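Local coordinates for protein protease Do-like 2, chloroplastic (Arabidopsis thaliana, PDB 4FLN) that acts as a chloroplast serine protease, carrying out the primary cleavage of photodamaged D1 protein in plant photosystem II, at residues S77-M80 with L86-N89; L126-E129 with F133-G136. All coordinates share one frame; numbering follows the deposited sequence.

Contact 1. Residues S77-M80 with L86-N89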
loop_
_atom_site.group_PDB
_atom_site.type_symbol
_atom_site.label_atom_id
_atom_site.label_comp_id
_atom_site.label_asym_id
_atom_site.label_seq_id
_atom_site.Cartn_x
_atom_site.Cartn_y
_atom_site.Cartn_z
ATOM N N SER B 77 26.190 -22.271 -3.698
ATOM C CA SER B 77 27.584 -22.483 -4.090
ATOM C C SER B 77 28.423 -23.218 -3.056
ATOM O O SER B 77 28.202 -23.107 -1.852
ATOM C CB SER B 77 28.252 -21.161 -4.452
ATOM O OG SER B 77 27.657 -20.616 -5.611
ATOM N N ALA B 78 29.393 -23.972 -3.549
ATOM C CA ALA B 78 30.357 -24.648 -2.695
ATOM C C ALA B 78 31.718 -24.674 -3.389
ATOM O O ALA B 78 31.818 -24.352 -4.575
ATOM C CB ALA B 78 29.882 -26.054 -2.357
ATOM N N PHE B 79 32.768 -25.029 -2.654
ATOM C CA PHE B 79 34.096 -25.105 -3.251
ATOM C C PHE B 79 34.976 -26.142 -2.581
ATOM O O PHE B 79 34.753 -26.513 -1.433
ATOM C CB PHE B 79 34.783 -23.737 -3.231
ATOM C CG PHE B 79 34.884 -23.125 -1.863
ATOM C CD1 PHE B 79 33.819 -22.421 -1.321
ATOM C CD2 PHE B 79 36.053 -23.232 -1.126
ATOM C CE1 PHE B 79 33.916 -21.845 -0.064
ATOM C CE2 PHE B 79 36.153 -22.657 0.134
ATOM C CZ PHE B 79 35.086 -21.967 0.663
ATOM N N MET B 80 35.990 -26.592 -3.308
ATOM C CA MET B 80 36.902 -27.611 -2.814
ATOM C C MET B 80 37.925 -27.006 -1.864
ATOM O O MET B 80 38.704 -26.132 -2.247
ATOM C CB MET B 80 37.625 -28.267 -3.989
ATOM C CG MET B 80 36.690 -28.817 -5.053
ATOM S SD MET B 80 37.562 -29.379 -6.522
ATOM C CE MET B 80 36.199 -29.916 -7.552
ATOM N N LEU B 86 33.931 -30.673 0.327
ATOM C CA LEU B 86 33.392 -29.437 -0.234
ATOM C C LEU B 86 32.824 -28.548 0.869
ATOM O O LEU B 86 32.135 -29.019 1.772
ATOM C CB LEU B 86 32.292 -29.737 -1.254
ATOM C CG LEU B 86 32.749 -30.462 -2.513
ATOM C CD1 LEU B 86 31.580 -30.697 -3.455
ATOM C CD2 LEU B 86 33.852 -29.655 -3.191
ATOM N N LEU B 87 33.105 -27.259 0.787
ATOM C CA LEU B 87 32.625 -26.312 1.783
ATOM C C LEU B 87 31.389 -25.599 1.260
ATOM O O LEU B 87 31.315 -25.271 0.082
ATOM C CB LEU B 87 33.726 -25.292 2.079
ATOM C CG LEU B 87 33.697 -24.542 3.406
ATOM C CD1 LEU B 87 33.176 -25.435 4.506
ATOM C CD2 LEU B 87 35.100 -24.070 3.733
ATOM N N THR B 88 30.420 -25.356 2.129
ATOM C CA THR B 88 29.255 -24.570 1.737
ATOM C C THR B 88 28.544 -23.938 2.928
ATOM O O THR B 88 28.980 -24.071 4.059
ATOM C CB THR B 88 28.250 -25.400 0.914
ATOM O OG1 THR B 88 27.312 -24.519 0.287
ATOM C CG2 THR B 88 27.500 -26.386 1.799
ATOM N N ASN B 89 27.460 -23.223 2.663
ATOM C CA ASN B 89 26.622 -22.727 3.741
ATOM C C ASN B 89 25.699 -23.838 4.200
ATOM O O ASN B 89 25.322 -24.702 3.412
ATOM C CB ASN B 89 25.804 -21.522 3.297
ATOM C CG ASN B 89 26.632 -20.275 3.191
ATOM O OD1 ASN B 89 26.654 -19.614 2.153
ATOM N ND2 ASN B 89 27.334 -19.946 4.260
#
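Phe-79 and Leu-87 face each other as a hydrogen-bonded pair in an antiparallel beta hairpin, with the short strand axes at 147° and 4.5 Å apart at closest approach. The hairpin belongs to the first of the two beta barrels of the trypsin-like fold. Leu-87 N donates to Phe-79 O at 2.9 Å, and the bond is nearly straight. Phe-79 N returns a bond to Leu-87 O at 3.1 Å, somewhat more bent. Met-80 and Leu-86 form the next pair, which is non-hydrogen-bonded.

Side chains alternate between the two faces of the sheet. On one face the Phe-79 ring is set beside Leu-87, with CG between the backbone N and the carbonyl carbon (chi1 56°). Leu-87 CB lies over the ring face, 4.0 Å from the Phe-79 ring centroid, a CH-pi contact. Leu-87 CD2 reaches Phe-79 CZ at 3.7 Å. Val-214 and Cys-211 of strand 211-216, in the second barrel, also touch this ring. On the other face Leu-86 CD2 packs alongside Met-80 CG.

At the far end, Ser-77 shares a backbone hydrogen bond with Ser-200, a charge-relay residue by similarity. Its OG bonds to Tyr-157 N and Gly-198 O. Ser-77 O accepts a hydrogen bond from Thr-88 OG1 at 2.7 Å, with the hydroxyl above the carbonyl plane, 35° out of it.

Contact 2. Residues L126-E129 with F133-G136; sequences LSVE and FWKG
Trp-134 lies against Val-128 of strand 123-129, and the two side chains cross at a slant. Trp-134 sits in the loop that follows this strand and leads on to strand 151-156 of the second barrel. The contact therefore packs the start of the inter-barrel loop back onto the first barrel of the trypsin-like fold.

From CB, the Trp-134 side chain runs to CG, which is set beside the backbone N (chi1 -65°), and the pyrrole edge of the indole is turned to Val-128. CG lies at the edge of the Phe-133 ring, in that ring's plane. CD1 comes next and passes Val-128 CG1 at 3.8 Å. NE1 is the polar atom, and it donates a hydrogen bond to Val-128 O at 3.0 Å. Past it, CE2 lies 3.9 Å from Val-128 CB. CZ2 runs on along the valine, 4.0 Å from Val-128 CB. The far end of the six-membered ring turns to Leu-86 and Met-80 of the neighbouring hairpin.

Phe-133 lies against one face of the indole and also meets Val-128. Its CD2 stands 3.6 Å from the Trp-134 ring plane, over the centre. Val-128 CG1 meets one face of the phenyl ring, 3.4 Å from Phe-133 CD2. The phenyl ring also makes an edge-to-face contact with Tyr-110. Val-128 thus touches both aromatic rings with one methyl.

Val-128 O accepts the Trp-134 indole N-H close to the indole plane but 52° out of its own carbonyl plane, with a C=O...N angle of 109°. Ser-130 OG adds a weak bond to the same oxygen. The contact is thus chiefly apolar, and its one hydrogen bond across the segments, though bent, gives the indole N-H a partner and probably helps hold the ring's rotation.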
loop_
_atom_site.group_PDB
_atom_site.type_symbol
_atom_site.label_atom_id
_atom_site.label_comp_id
_atom_site.label_asym_id
_atom_site.label_seq_id
_atom_site.Cartn_x
_atom_site.Cartn_y
_atom_site.Cartn_z
ATOM N N LEU B 126 30.661 -31.131 2.677
ATOM C CA LEU B 126 30.071 -32.197 1.880
ATOM C C LEU B 126 31.156 -33.130 1.357
ATOM O O LEU B 126 32.289 -32.703 1.082
ATOM C CB LEU B 126 29.278 -31.629 0.700
ATOM C CG LEU B 126 28.201 -30.567 0.896
ATOM C CD1 LEU B 126 27.739 -30.083 -0.464
ATOM C CD2 LEU B 126 27.029 -31.098 1.687
ATOM N N SER B 127 30.803 -34.403 1.216
ATOM C CA SER B 127 31.687 -35.383 0.587
ATOM C C SER B 127 31.073 -35.761 -0.750
ATOM O O SER B 127 29.858 -35.646 -0.930
ATOM C CB SER B 127 31.862 -36.629 1.465
ATOM O OG SER B 127 30.644 -37.343 1.601
ATOM N N VAL B 128 31.907 -36.172 -1.698
ATOM C CA VAL B 128 31.395 -36.556 -3.009
ATOM C C VAL B 128 31.932 -37.884 -3.537
ATOM O O VAL B 128 33.091 -38.237 -3.319
ATOM C CB VAL B 128 31.597 -35.448 -4.057
ATOM C CG1 VAL B 128 31.987 -36.045 -5.405
ATOM C CG2 VAL B 128 30.331 -34.624 -4.181
ATOM N N GLU B 129 31.057 -38.611 -4.227
ATOM C CA GLU B 129 31.395 -39.891 -4.833
ATOM C C GLU B 129 31.017 -39.967 -6.322
ATOM O O GLU B 129 29.836 -39.892 -6.676
ATOM C CB GLU B 129 30.740 -41.030 -4.050
ATOM C CG GLU B 129 29.300 -40.753 -3.656
ATOM C CD GLU B 129 28.597 -41.992 -3.142
ATOM O OE1 GLU B 129 29.236 -43.067 -3.111
ATOM O OE2 GLU B 129 27.407 -41.894 -2.772
ATOM N N PHE B 133 34.394 -36.908 -10.628
ATOM C CA PHE B 133 34.256 -35.569 -10.085
ATOM C C PHE B 133 35.614 -35.080 -9.587
ATOM O O PHE B 133 36.138 -34.073 -10.065
ATOM C CB PHE B 133 33.270 -35.617 -8.922
ATOM C CG PHE B 133 33.047 -34.299 -8.249
ATOM C CD1 PHE B 133 32.017 -33.469 -8.651
ATOM C CD2 PHE B 133 33.847 -33.901 -7.200
ATOM C CE1 PHE B 133 31.797 -32.258 -8.027
ATOM C CE2 PHE B 133 33.635 -32.690 -6.571
ATOM C CZ PHE B 133 32.606 -31.867 -6.985
ATOM N N TRP B 134 36.173 -35.792 -8.617
ATOM C CA TRP B 134 37.453 -35.417 -8.016
ATOM C C TRP B 134 38.665 -35.490 -8.942
ATOM O O TRP B 134 39.761 -35.092 -8.551
ATOM C CB TRP B 134 37.707 -36.254 -6.764
ATOM C CG TRP B 134 36.706 -35.973 -5.706
ATOM C CD1 TRP B 134 35.671 -36.774 -5.315
ATOM C CD2 TRP B 134 36.615 -34.781 -4.919
ATOM N NE1 TRP B 134 34.953 -36.157 -4.318
ATOM C CE2 TRP B 134 35.513 -34.931 -4.059
ATOM C CE3 TRP B 134 37.367 -33.606 -4.854
ATOM C CZ2 TRP B 134 35.143 -33.949 -3.146
ATOM C CZ3 TRP B 134 37.002 -32.639 -3.948
ATOM C CH2 TRP B 134 35.901 -32.815 -3.104
ATOM N N LYS B 135 38.480 -36.017 -10.149
ATOM C CA LYS B 135 39.588 -36.116 -11.099
ATOM C C LYS B 135 40.133 -34.740 -11.503
ATOM O O LYS B 135 39.383 -33.861 -11.937
ATOM C CB LYS B 135 39.175 -36.913 -12.332
ATOM N N GLY B 136 41.445 -34.567 -11.352
ATOM C CA GLY B 136 42.124 -33.358 -11.784
ATOM C C GLY B 136 41.685 -32.113 -11.040
ATOM O O GLY B 136 41.856 -30.995 -11.528
#

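How the contacts relate
Along the chain, contact 1 comes first and closes the tight turn between strands 72-82 and 85-88. The chain then passes through helix 90-93, which carries His-91, and strands 96-102 and 110-118. It next enters strand 123-129, and contact 2 closes a second short loop just after it. The two loops are in series; neither encloses the other. They meet because strands 85-88 and 123-129 are neighbours in the first barrel. Leu-86 N probably bonds to Leu-126 O, 2.7 Å away. Leu-86 CD2 packs on Trp-134 CH2, and Met-80 CE on Phe-133 CE2. Through these touches the loop of contact 2 also packs on the hairpin of contact 1.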